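Local atomic coordinates of 3',5'-cyclic-nucleotide phosphodiesterase 1 (Saccharomyces cerevisiae, PDB entry 4OJV), a protein that belongs to the class-II cyclic-nucleotide phosphodiesterases, enzymes of metallo-hydrolase fold, and carries two zinc ions in the model. Residues A[227-232]-A[238-243]; A[168-173]-A[184-189]. All coordinates share one frame; numbering follows the deposited sequence.

Contact 1: A[227-232]-A[238-243]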
ATOM      1  N   PHE A 227      17.979 -13.039   4.539  1.00 10.83           N
ATOM      2  CA  PHE A 227      19.018 -12.088   4.165  1.00 11.16           C
ATOM      3  C   PHE A 227      19.525 -12.497   2.783  1.00 10.67           C
ATOM      4  O   PHE A 227      19.753 -13.688   2.526  1.00 12.51           O
ATOM      5  CB  PHE A 227      20.199 -12.189   5.126  1.00 11.97           C
ATOM      6  CG  PHE A 227      20.014 -11.501   6.467  1.00 11.43           C
ATOM      7  CD1 PHE A 227      18.790 -10.993   6.915  1.00 11.14           C
ATOM      8  CD2 PHE A 227      21.116 -11.396   7.315  1.00 12.62           C
ATOM      9  CE1 PHE A 227      18.692 -10.379   8.161  1.00 11.74           C
ATOM     10  CE2 PHE A 227      21.019 -10.792   8.555  1.00 13.04           C
ATOM     11  CZ  PHE A 227      19.808 -10.281   8.982  1.00 12.22           C
ATOM     12  N   TYR A 228      19.696 -11.522   1.898  1.00 10.71           N
ATOM     13  CA  TYR A 228      20.255 -11.775   0.577  1.00 11.13           C
ATOM     14  C   TYR A 228      21.613 -11.128   0.413  1.00 11.62           C
ATOM     15  O   TYR A 228      21.763  -9.924   0.634  1.00 12.10           O
ATOM     16  CB  TYR A 228      19.329 -11.206  -0.496  1.00 10.89           C
ATOM     17  CG  TYR A 228      18.053 -11.978  -0.715  1.00 10.19           C
ATOM     18  CD1 TYR A 228      18.051 -13.162  -1.445  1.00 10.63           C
ATOM     19  CD2 TYR A 228      16.832 -11.509  -0.217  1.00 10.36           C
ATOM     20  CE1 TYR A 228      16.881 -13.867  -1.668  1.00 10.64           C
ATOM     21  CE2 TYR A 228      15.657 -12.210  -0.430  1.00 10.54           C
ATOM     22  CZ  TYR A 228      15.687 -13.388  -1.158  1.00 10.20           C
ATOM     23  OH  TYR A 228      14.543 -14.121  -1.396  1.00 11.32           O
ATOM     24  N   ILE A 229      22.594 -11.928  -0.001  1.00 11.67           N
ATOM     25  CA  ILE A 229      23.874 -11.393  -0.470  1.00 12.16           C
ATOM     26  C   ILE A 229      23.833 -11.297  -1.990  1.00 10.81           C
ATOM     27  O   ILE A 229      23.505 -12.278  -2.663  1.00 12.16           O
ATOM     28  CB  ILE A 229      25.078 -12.275  -0.065  1.00 12.24           C
ATOM     29  CG1 ILE A 229      25.065 -12.542   1.446  1.00 13.47           C
ATOM     30  CG2 ILE A 229      26.391 -11.634  -0.528  1.00 13.85           C
ATOM     31  CD1 ILE A 229      26.141 -13.499   1.922  1.00 14.37           C
ATOM     32  N   PHE A 230      24.157 -10.121  -2.520  1.00 10.46           N
ATOM     33  CA  PHE A 230      24.372  -9.950  -3.958  1.00 11.36           C
ATOM     34  C   PHE A 230      25.846  -9.682  -4.187  1.00 11.11           C
ATOM     35  O   PHE A 230      26.399  -8.756  -3.607  1.00 11.75           O
ATOM     36  CB  PHE A 230      23.510  -8.820  -4.536  1.00 11.79           C
ATOM     37  CG  PHE A 230      22.036  -9.096  -4.456  1.00 11.77           C
ATOM     38  CD1 PHE A 230      21.303  -8.736  -3.326  1.00 11.91           C
ATOM     39  CD2 PHE A 230      21.387  -9.770  -5.488  1.00 12.51           C
ATOM     40  CE1 PHE A 230      19.947  -9.015  -3.251  1.00 12.48           C
ATOM     41  CE2 PHE A 230      20.031 -10.053  -5.414  1.00 13.10           C
ATOM     42  CZ  PHE A 230      19.318  -9.679  -4.288  1.00 12.15           C
ATOM     43  N   ARG A 231      26.466 -10.503  -5.032  1.00 12.75           N
ATOM     44  CA  ARG A 231      27.893 -10.377  -5.318  1.00 12.75           C
ATOM     45  C   ARG A 231      28.128 -10.122  -6.796  1.00 11.77           C
ATOM     46  O   ARG A 231      27.700 -10.907  -7.643  1.00 13.17           O
ATOM     47  CB  ARG A 231      28.642 -11.630  -4.873  1.00 13.78           C
ATOM     48  CG  ARG A 231      30.121 -11.629  -5.267  1.00 14.36           C
ATOM     49  CD  ARG A 231      30.899 -12.733  -4.569  1.00 16.49           C
ATOM     50  NE  ARG A 231      30.355 -14.040  -4.909  1.00 15.84           N
ATOM     51  CZ  ARG A 231      30.343 -15.090  -4.099  1.00 16.52           C
ATOM     52  NH1 ARG A 231      30.868 -15.005  -2.879  1.00 18.92           N
ATOM     53  NH2 ARG A 231      29.805 -16.232  -4.516  1.00 17.80           N
ATOM     54  N   ASP A 232      28.801  -9.018  -7.103  1.00 12.53           N
ATOM     55  CA  ASP A 232      29.235  -8.764  -8.467  1.00 13.18           C
ATOM     56  C   ASP A 232      30.437  -9.660  -8.752  1.00 14.35           C
ATOM     57  O   ASP A 232      31.462  -9.542  -8.086  1.00 15.05           O
ATOM     58  CB  ASP A 232      29.635  -7.307  -8.637  1.00 14.36           C
ATOM     59  CG  ASP A 232      30.186  -7.024 -10.007  1.00 15.07           C
ATOM     60  OD1 ASP A 232      29.498  -7.345 -10.985  1.00 15.23           O
ATOM     61  OD2 ASP A 232      31.310  -6.502 -10.097  1.00 16.66           O
ATOM     62  N   CYS A 238      30.227  -6.884  -2.831  1.00 13.12           N
ATOM     63  CA  CYS A 238      28.947  -7.406  -2.377  1.00 12.96           C
ATOM     64  C   CYS A 238      28.142  -6.367  -1.624  1.00 12.15           C
ATOM     65  O   CYS A 238      28.692  -5.456  -0.993  1.00 12.81           O
ATOM     66  CB  CYS A 238      29.151  -8.572  -1.417  1.00 13.35           C
ATOM     67  SG  CYS A 238      30.090  -9.944  -2.096  1.00 14.19           S
ATOM     68  N   ILE A 239      26.825  -6.537  -1.667  1.00 11.57           N
ATOM     69  CA  ILE A 239      25.931  -5.864  -0.736  1.00 11.84           C
ATOM     70  C   ILE A 239      25.051  -6.916  -0.071  1.00 11.02           C
ATOM     71  O   ILE A 239      24.780  -7.967  -0.649  1.00 12.03           O
ATOM     72  CB  ILE A 239      25.070  -4.773  -1.416  1.00 12.80           C
ATOM     73  CG1 ILE A 239      24.323  -5.347  -2.633  1.00 13.39           C
ATOM     74  CG2 ILE A 239      25.915  -3.547  -1.756  1.00 13.50           C
ATOM     75  CD1 ILE A 239      23.293  -4.418  -3.236  1.00 15.41           C
ATOM     76  N   ILE A 240      24.623  -6.621   1.151  1.00 11.09           N
ATOM     77  CA  ILE A 240      23.718  -7.483   1.900  1.00 11.42           C
ATOM     78  C   ILE A 240      22.416  -6.710   2.071  1.00 10.88           C
ATOM     79  O   ILE A 240      22.429  -5.576   2.539  1.00 11.23           O
ATOM     80  CB  ILE A 240      24.297  -7.849   3.281  1.00 11.53           C
ATOM     81  CG1 ILE A 240      25.590  -8.653   3.121  1.00 12.84           C
ATOM     82  CG2 ILE A 240      23.276  -8.610   4.123  1.00 13.47           C
ATOM     83  CD1 ILE A 240      26.379  -8.833   4.406  1.00 14.18           C
ATOM     84  N   VAL A 241      21.306  -7.315   1.660  1.00 11.02           N
ATOM     85  CA  VAL A 241      20.007  -6.656   1.748  1.00 11.07           C
ATOM     86  C   VAL A 241      19.105  -7.567   2.570  1.00 10.61           C
ATOM     87  O   VAL A 241      18.845  -8.708   2.179  1.00 11.44           O
ATOM     88  CB  VAL A 241      19.406  -6.350   0.354  1.00 11.29           C
ATOM     89  CG1 VAL A 241      18.154  -5.506   0.504  1.00 12.64           C
ATOM     90  CG2 VAL A 241      20.412  -5.625  -0.535  1.00 12.85           C
ATOM     91  N   CYS A 242      18.605  -7.048   3.690  1.00 10.49           N
ATOM     92  CA  CYS A 242      17.990  -7.885   4.724  1.00 10.93           C
ATOM     93  C   CYS A 242      16.479  -7.759   4.811  1.00 10.84           C
ATOM     94  O   CYS A 242      15.910  -6.669   4.673  1.00 11.76           O
ATOM     95  CB  CYS A 242      18.562  -7.521   6.099  1.00 11.57           C
ATOM     96  SG  CYS A 242      20.356  -7.669   6.230  1.00 12.83           S
ATOM     97  N   GLY A 243      15.831  -8.880   5.094  1.00 10.75           N
ATOM     98  CA  GLY A 243      14.455  -8.848   5.576  1.00 11.16           C
ATOM     99  C   GLY A 243      14.395  -8.604   7.073  1.00 10.55           C
ATOM    100  O   GLY A 243      15.432  -8.637   7.757  1.00 10.97           O
TER

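Contact 2: A[168-173]-A[184-189]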
ATOM      1  N   HIS A 168      -1.689 -18.283  -0.133  1.00  9.80           N
ATOM      2  CA  HIS A 168      -2.412 -17.223   0.568  1.00  9.95           C
ATOM      3  C   HIS A 168      -2.572 -15.934  -0.180  1.00  9.91           C
ATOM      4  O   HIS A 168      -3.370 -15.102   0.241  1.00 10.71           O
ATOM      5  CB  HIS A 168      -1.800 -16.988   1.944  1.00 10.33           C
ATOM      6  CG  HIS A 168      -1.903 -18.186   2.837  1.00 10.44           C
ATOM      7  ND1 HIS A 168      -3.093 -18.680   3.241  1.00 11.01           N
ATOM      8  CD2 HIS A 168      -0.929 -18.981   3.406  1.00 11.66           C
ATOM      9  CE1 HIS A 168      -2.885 -19.751   4.019  1.00 11.97           C
ATOM     10  NE2 HIS A 168      -1.561 -19.937   4.123  1.00 12.75           N
ATOM     11  N   VAL A 169      -1.847 -15.759  -1.289  1.00  9.23           N
ATOM     12  CA  VAL A 169      -1.903 -14.505  -2.049  1.00  9.51           C
ATOM     13  C   VAL A 169      -2.456 -14.730  -3.449  1.00  9.50           C
ATOM     14  O   VAL A 169      -3.536 -14.235  -3.770  1.00  9.56           O
ATOM     15  CB  VAL A 169      -0.529 -13.794  -2.088  1.00 10.07           C
ATOM     16  CG1 VAL A 169      -0.615 -12.518  -2.915  1.00 11.84           C
ATOM     17  CG2 VAL A 169      -0.055 -13.465  -0.680  1.00 11.14           C
ATOM     18  N   PHE A 170      -1.713 -15.471  -4.270  1.00 10.06           N
ATOM     19  CA  PHE A 170      -2.118 -15.704  -5.652  1.00 10.68           C
ATOM     20  C   PHE A 170      -3.050 -16.901  -5.691  1.00 10.63           C
ATOM     21  O   PHE A 170      -2.697 -17.979  -6.180  1.00 13.31           O
ATOM     22  CB  PHE A 170      -0.895 -15.882  -6.549  1.00 11.82           C
ATOM     23  CG  PHE A 170      -0.020 -14.667  -6.586  1.00 11.80           C
ATOM     24  CD1 PHE A 170      -0.419 -13.528  -7.273  1.00 13.31           C
ATOM     25  CD2 PHE A 170       1.194 -14.649  -5.912  1.00 12.80           C
ATOM     26  CE1 PHE A 170       0.378 -12.389  -7.289  1.00 13.38           C
ATOM     27  CE2 PHE A 170       1.995 -13.520  -5.923  1.00 13.57           C
ATOM     28  CZ  PHE A 170       1.595 -12.395  -6.620  1.00 13.38           C
ATOM     29  N   ASN A 171      -4.246 -16.702  -5.141  1.00 10.69           N
ATOM     30  CA  ASN A 171      -5.148 -17.813  -4.837  1.00 11.25           C
ATOM     31  C   ASN A 171      -6.598 -17.542  -5.227  1.00 11.19           C
ATOM     32  O   ASN A 171      -7.501 -18.241  -4.777  1.00 12.71           O
ATOM     33  CB  ASN A 171      -5.052 -18.195  -3.350  1.00 11.97           C
ATOM     34  CG  ASN A 171      -5.534 -17.085  -2.422  1.00 10.78           C
ATOM     35  OD1 ASN A 171      -6.036 -16.060  -2.875  1.00 11.33           O
ATOM     36  ND2 ASN A 171      -5.414 -17.304  -1.121  1.00 11.41           N
ATOM     37  N   ASP A 172      -6.818 -16.515  -6.049  1.00 10.84           N
ATOM     38  CA  ASP A 172      -8.148 -16.132  -6.531  1.00 10.63           C
ATOM     39  C   ASP A 172      -9.091 -15.595  -5.452  1.00 11.91           C
ATOM     40  O   ASP A 172     -10.268 -15.350  -5.715  1.00 14.57           O
ATOM     41  CB  ASP A 172      -8.781 -17.269  -7.349  1.00 11.48           C
ATOM     42  CG  ASP A 172      -8.065 -17.485  -8.659  1.00 11.36           C
ATOM     43  OD1 ASP A 172      -7.732 -16.474  -9.314  1.00 11.25           O
ATOM     44  OD2 ASP A 172      -7.876 -18.650  -9.074  1.00 12.93           O
ATOM     45  N   LEU A 173      -8.541 -15.342  -4.266  1.00 11.13           N
ATOM     46  CA  LEU A 173      -9.301 -14.802  -3.143  1.00 11.59           C
ATOM     47  C   LEU A 173      -8.692 -13.464  -2.684  1.00 10.41           C
ATOM     48  O   LEU A 173      -9.346 -12.424  -2.719  1.00 11.97           O
ATOM     49  CB  LEU A 173      -9.356 -15.826  -2.001  1.00 13.11           C
ATOM     50  CG  LEU A 173      -9.974 -17.188  -2.345  1.00 15.34           C
ATOM     51  CD1 LEU A 173      -9.627 -18.230  -1.296  1.00 17.48           C
ATOM     52  CD2 LEU A 173     -11.485 -17.095  -2.535  1.00 17.73           C
ATOM     53  N   ARG A 184       2.332 -17.468 -18.417  1.00 16.33           N
ATOM     54  CA  ARG A 184       3.388 -17.544 -17.392  1.00 18.50           C
ATOM     55  C   ARG A 184       4.197 -16.248 -17.300  1.00 16.55           C
ATOM     56  O   ARG A 184       5.416 -16.265 -17.121  1.00 18.77           O
ATOM     57  CB  ARG A 184       4.293 -18.776 -17.590  1.00 21.43           C
ATOM     58  CG  ARG A 184       3.550 -20.110 -17.660  1.00 24.53           C
ATOM     59  CD  ARG A 184       2.823 -20.437 -16.360  1.00 29.61           C
ATOM     60  NE  ARG A 184       1.954 -21.612 -16.471  1.00 34.80           N
ATOM     61  CZ  ARG A 184       2.276 -22.839 -16.068  1.00 38.48           C
ATOM     62  NH1 ARG A 184       3.464 -23.083 -15.525  1.00 42.77           N
ATOM     63  NH2 ARG A 184       1.405 -23.831 -16.212  1.00 39.62           N
ATOM     64  N   LYS A 185       3.494 -15.128 -17.429  1.00 15.80           N
ATOM     65  CA  LYS A 185       4.110 -13.805 -17.338  1.00 16.62           C
ATOM     66  C   LYS A 185       4.482 -13.435 -15.897  1.00 14.79           C
ATOM     67  O   LYS A 185       5.282 -12.522 -15.682  1.00 15.31           O
ATOM     68  CB  LYS A 185       3.185 -12.739 -17.944  1.00 18.64           C
ATOM     69  CG  LYS A 185       2.963 -12.838 -19.452  1.00 22.54           C
ATOM     70  CD  LYS A 185       2.174 -11.641 -19.975  1.00 25.02           C
ATOM     71  CE  LYS A 185       1.479 -11.945 -21.297  1.00 29.42           C
ATOM     72  NZ  LYS A 185       0.831 -10.738 -21.888  1.00 35.48           N
ATOM     73  N   LEU A 186       3.888 -14.127 -14.927  1.00 13.58           N
ATOM     74  CA  LEU A 186       4.285 -14.030 -13.526  1.00 12.98           C
ATOM     75  C   LEU A 186       4.575 -15.426 -13.015  1.00 12.54           C
ATOM     76  O   LEU A 186       3.713 -16.301 -13.097  1.00 14.46           O
ATOM     77  CB  LEU A 186       3.196 -13.378 -12.672  1.00 14.56           C
ATOM     78  CG  LEU A 186       3.616 -13.037 -11.234  1.00 14.78           C
ATOM     79  CD1 LEU A 186       4.744 -12.006 -11.193  1.00 17.25           C
ATOM     80  CD2 LEU A 186       2.425 -12.540 -10.434  1.00 17.81           C
ATOM     81  N   LYS A 187       5.786 -15.638 -12.509  1.00 12.77           N
ATOM     82  CA  LYS A 187       6.215 -16.944 -12.016  1.00 13.94           C
ATOM     83  C   LYS A 187       6.715 -16.858 -10.588  1.00 13.00           C
ATOM     84  O   LYS A 187       7.308 -15.854 -10.205  1.00 14.02           O
ATOM     85  CB  LYS A 187       7.352 -17.489 -12.882  1.00 16.24           C
ATOM     86  CG  LYS A 187       6.940 -17.899 -14.285  1.00 20.01           C
ATOM     87  CD  LYS A 187       8.124 -18.524 -15.009  1.00 24.17           C
ATOM     88  CE  LYS A 187       7.824 -18.782 -16.476  1.00 25.58           C
ATOM     89  NZ  LYS A 187       7.811 -17.522 -17.270  1.00 29.74           N
ATOM     90  N   LEU A 188       6.477 -17.910  -9.810  1.00 13.24           N
ATOM     91  CA  LEU A 188       7.054 -18.080  -8.472  1.00 13.23           C
ATOM     92  C   LEU A 188       8.141 -19.139  -8.533  1.00 13.23           C
ATOM     93  O   LEU A 188       7.894 -20.244  -9.037  1.00 16.26           O
ATOM     94  CB  LEU A 188       5.985 -18.533  -7.475  1.00 15.34           C
ATOM     95  CG  LEU A 188       4.887 -17.546  -7.079  1.00 16.37           C
ATOM     96  CD1 LEU A 188       3.766 -18.241  -6.328  1.00 19.07           C
ATOM     97  CD2 LEU A 188       5.464 -16.449  -6.203  1.00 18.94           C
ATOM     98  N   LYS A 189       9.333 -18.825  -8.027  1.00 13.16           N
ATOM     99  CA  LYS A 189      10.441 -19.773  -8.048  1.00 13.97           C
ATOM    100  C   LYS A 189      11.159 -19.816  -6.709  1.00 13.83           C
ATOM    101  O   LYS A 189      11.431 -18.783  -6.086  1.00 13.93           O
ATOM    102  CB  LYS A 189      11.415 -19.432  -9.174  1.00 16.66           C
ATOM    103  CG  LYS A 189      10.854 -19.693 -10.560  1.00 19.63           C
ATOM    104  CD  LYS A 189      11.914 -19.532 -11.633  1.00 23.80           C
ATOM    105  CE  LYS A 189      11.294 -19.586 -13.020  1.00 29.35           C
ATOM    106  NZ  LYS A 189      12.339 -19.566 -14.079  1.00 33.36           N
TER

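Contact 1: A[227-232]-A[238-243]
Phe227, part-way along the first strand of a beta hairpin, lays one face of its ring against the sulfur of Cys242, its partner in a non-hydrogen-bonded antiparallel pair. The SG stands 3.6 Å from the ring centroid and only 6° off the normal, a sulfur-aromatic contact squarely over the face. With CG anti to the carbonyl carbon (chi1 -79°), the ring turns across to the second strand, where CE1 also touches Cys242 CB at 3.5 Å and Gly243 O lies at the ring's edge. Phe260 of helix 256-267 meets the same ring edge-to-face.

Tyr228 crosses to Val241 through paired backbone bonds, Val241 N to Tyr228 O being 2.8 Å and nearly straight. Val241 O lies at the edge of the Tyr228 ring, near its plane, and the hydroxyl at the far end is hydrogen-bonded to Ile126 O. Ile229 returns to the face of Phe227: its CG1 packs against Ile240 CG1 at 4.3 Å and its CG2 against Cys238 CB, under the cover of Phe260.

Phe230 repeats the backbone pairing with Ile239, the Phe230 N to Ile239 O bond measuring 2.9 Å. Its CB rests on Ile239 CG1 at 4.0 Å, while CD1 reaches diagonally to Val241 CG2; Tyr125 adds an edge-to-face ring on this side. At Arg231 the aliphatic stem alone serves the contact, CB and CG both lying 3.6 Å from Cys238 SG. The chain then bends at chi3 (60°), and NH2 forms a salt bridge with Asp205 of strand 204-215.

Backbone polarity is thus met by two pairs of strand bonds, whereas the side chains contribute apolar and sulfur contacts. Such chemistry suits a buried hairpin: it holds strand 222-232 beside strand 238-242, whose end leads through Gly243 to the zinc ligand Asp244.

Contact 2: A[168-173]-A[184-189]
Phe170 reaches strand 186-190 with its ring, the backbones staying well apart: even the nearest CA atoms, those of Phe170 and Leu188, are 9.9 Å from each other. Two leucine methyls receive it. Leu186 CD2 approaches the far end of the ring, 3.8 Å from Phe170 CE1 and 3.9 Å from Phe170 CZ, and the two side chains cross at about a right angle. Leu188 CD1 comes more loosely to the other flank, 4.4 Å from Phe170 CD2. Both methyls arrive obliquely. One ring face is covered from within its own segment by Val169 CG1, 4.0 Å above the plane and over its centre.

The first torsions direct both groups: Leu186 extends with CG anti to its backbone N (chi1 -171°), and Phe170 has CG anti to the carbonyl carbon. Since Leu186 and Leu188 are two residues apart on a strand, they project to the same side, toward the helix layer. This is the packing of a beta-alpha-beta unit, in which strand 153-157, helix 159-169 and strand 186-190 follow in order; the last is the outermost strand of its sheet within the chain. Ile155 supports both leucines from the neighbouring strand, and Leu165 of the helix touches Leu188.

Farther out, Phe170 is itself the centre of an inverse gamma turn. An Asx turn follows, Asn171 OD1 accepting from Leu173 N at 3.0 Å with the donor above the carbonyl plane. The Asp172 carboxylate accepts from Asp177 N of its own chain and from the backbone N atoms of Val217, Lys218 and Thr219 of the second subunit.

Contact 1 lies deep in the protein, its centre about 9 Å from that of the chain; contact 2, about 22 Å out and near the partner subunit, is peripheral but still buried, with Leu188 partly exposed. Their centres are about 25 Å apart, and they hold different elements: a hairpin within the seven-strand mixed sheet, and the crossover that ends at the border strand of the eight-strand one. The chemistry follows the place. Directly paired strands in 227-232 and 238-243 combine main-chain bonding with side-chain contact on both faces, burying 515 Å². In 168-173 and 184-189 apolar side chains alone join turn to strand over 129 Å², with polar groups of the turn engaged locally or across the dimer interface.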